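Local coordinates for protein ricin B lectin (Clostridium thermocellum, PDB 3VSF) that probably hydrolyses beta-1,3-galactan from the chain end as a family 43 exo-beta-1,3-galactanase, and binds galactose through its ricin-type lectin module, at residues A[233-237]-A[249-253]. Sequence-based numbering, arbitrary orientation.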
loop_
_atom_site.group_PDB
_atom_site.type_symbol
_atom_site.label_atom_id
_atom_site.label_comp_id
_atom_site.label_asym_id
_atom_site.label_seq_id
_atom_site.Cartn_x
_atom_site.Cartn_y
_atom_site.Cartn_z
ATOM N N GLN A 233 -9.891 0.793 -17.688
ATOM C CA GLN A 233 -10.545 1.558 -16.630
ATOM C C GLN A 233 -9.804 1.485 -15.293
ATOM O O GLN A 233 -10.372 1.076 -14.281
ATOM C CB GLN A 233 -11.991 1.078 -16.466
ATOM C CG GLN A 233 -12.890 2.008 -15.671
ATOM C CD GLN A 233 -14.342 1.565 -15.698
ATOM O OE1 GLN A 233 -14.702 0.626 -16.408
ATOM N NE2 GLN A 233 -15.183 2.241 -14.925
ATOM N N ARG A 234 -8.537 1.888 -15.296
ATOM C CA ARG A 234 -7.740 1.908 -14.073
ATOM C C ARG A 234 -7.750 3.297 -13.442
ATOM O O ARG A 234 -7.678 4.307 -14.143
ATOM C CB ARG A 234 -6.303 1.466 -14.358
ATOM C CG ARG A 234 -6.193 0.096 -15.011
ATOM C CD ARG A 234 -6.966 -0.953 -14.231
ATOM N NE ARG A 234 -6.483 -1.084 -12.860
ATOM C CZ ARG A 234 -7.022 -1.892 -11.953
ATOM N NH1 ARG A 234 -8.069 -2.643 -12.270
ATOM N NH2 ARG A 234 -6.518 -1.948 -10.729
ATOM N N GLU A 235 -7.837 3.344 -12.115
ATOM C CA GLU A 235 -7.918 4.613 -11.398
ATOM C C GLU A 235 -6.817 4.754 -10.350
ATOM O O GLU A 235 -5.946 3.894 -10.233
ATOM C CB GLU A 235 -9.287 4.759 -10.731
ATOM C CG GLU A 235 -10.454 4.491 -11.663
ATOM C CD GLU A 235 -10.378 5.308 -12.936
ATOM O OE1 GLU A 235 -10.093 6.521 -12.850
ATOM O OE2 GLU A 235 -10.592 4.734 -14.024
ATOM N N ALA A 236 -6.871 5.849 -9.596
ATOM C CA ALA A 236 -5.901 6.128 -8.538
ATOM C C ALA A 236 -4.487 5.669 -8.888
ATOM O O ALA A 236 -3.878 4.905 -8.139
ATOM C CB ALA A 236 -6.354 5.499 -7.231
ATOM N N PRO A 237 -3.953 6.144 -10.022
ATOM C CA PRO A 237 -2.639 5.688 -10.484
ATOM C C PRO A 237 -1.492 6.242 -9.644
ATOM O O PRO A 237 -1.559 7.375 -9.169
ATOM C CB PRO A 237 -2.565 6.244 -11.907
ATOM C CG PRO A 237 -3.398 7.473 -11.861
ATOM C CD PRO A 237 -4.527 7.167 -10.914
ATOM N N ILE A 249 1.125 1.528 -10.093
ATOM C CA ILE A 249 0.119 0.952 -9.210
ATOM C C ILE A 249 -1.225 1.639 -9.423
ATOM O O ILE A 249 -1.345 2.852 -9.255
ATOM C CB ILE A 249 0.520 1.076 -7.727
ATOM C CG1 ILE A 249 1.629 0.078 -7.382
ATOM C CG2 ILE A 249 -0.683 0.841 -6.831
ATOM C CD1 ILE A 249 2.962 0.373 -8.038
ATOM N N THR A 250 -2.234 0.860 -9.797
ATOM C CA THR A 250 -3.556 1.408 -10.068
ATOM C C THR A 250 -4.629 0.718 -9.236
ATOM O O THR A 250 -4.362 -0.271 -8.557
ATOM C CB THR A 250 -3.925 1.267 -11.556
ATOM O OG1 THR A 250 -3.959 -0.121 -11.912
ATOM C CG2 THR A 250 -2.905 1.984 -12.427
ATOM N N SER A 251 -5.844 1.252 -9.294
ATOM C CA SER A 251 -6.986 0.636 -8.631
ATOM C C SER A 251 -8.100 0.417 -9.644
ATOM O O SER A 251 -7.942 0.716 -10.827
ATOM C CB SER A 251 -7.488 1.517 -7.486
ATOM O OG SER A 251 -8.143 2.672 -7.980
ATOM N N GLY A 252 -9.224 -0.112 -9.176
ATOM C CA GLY A 252 -10.381 -0.303 -10.027
ATOM C C GLY A 252 -11.319 0.882 -9.926
ATOM O O GLY A 252 -11.108 1.783 -9.113
ATOM N N CYS A 253 -12.357 0.886 -10.753
ATOM C CA CYS A 253 -13.336 1.963 -10.735
ATOM C C CYS A 253 -14.652 1.485 -10.129
ATOM O O CYS A 253 -15.538 1.010 -10.840
ATOM C CB CYS A 253 -13.565 2.505 -12.146
ATOM S SG CYS A 253 -14.546 4.021 -12.211
#
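Arg234 folds its side chain over residues 250-252 and crosses Thr250 at about a right angle. Bends at chi2 and chi3 (-52° and -60°) curl the chain so that the guanidinium meets the threonine with its edge: Arg234 NE donates to Thr250 OG1 at 2.9 Å, with the hydroxyl oxygen close to the guanidinium plane. NH2 adds only weak bonds to Thr250 OG1 and O, and another weak one to the carbonyl of Gln260. One face of the Arg234 guanidinium lies over Ser251 C and Gly252 CA, both offset toward its rim. Beneath this lid Glu235 and Ser251 form an antiparallel hydrogen-bonded pair, Glu235 N to Ser251 O at 2.9 Å and Ser251 N to Glu235 O at 2.8 Å. The pair joins strand 246-251 to the chain just before it turns a corner at Ala236 into strand 237-241, an edge strand of one four-stranded antiparallel blade of the five-bladed beta-propeller characteristic of family 43. On the side of the pair where Glu235 and Ser251 point, Ala236 CB abuts Ser251 OG at 3.4 Å; that hydroxyl also bonds Gln288 of the next blade. Glu235 CG packs against Cys253 CB at 3.7 Å. At the partly exposed end, the extended Gln233 reaches alongside Cys253, and Gln233 NE2 donates to Cys253 SG at 3.3 Å, the sulfur lying 18° out of the amide plane.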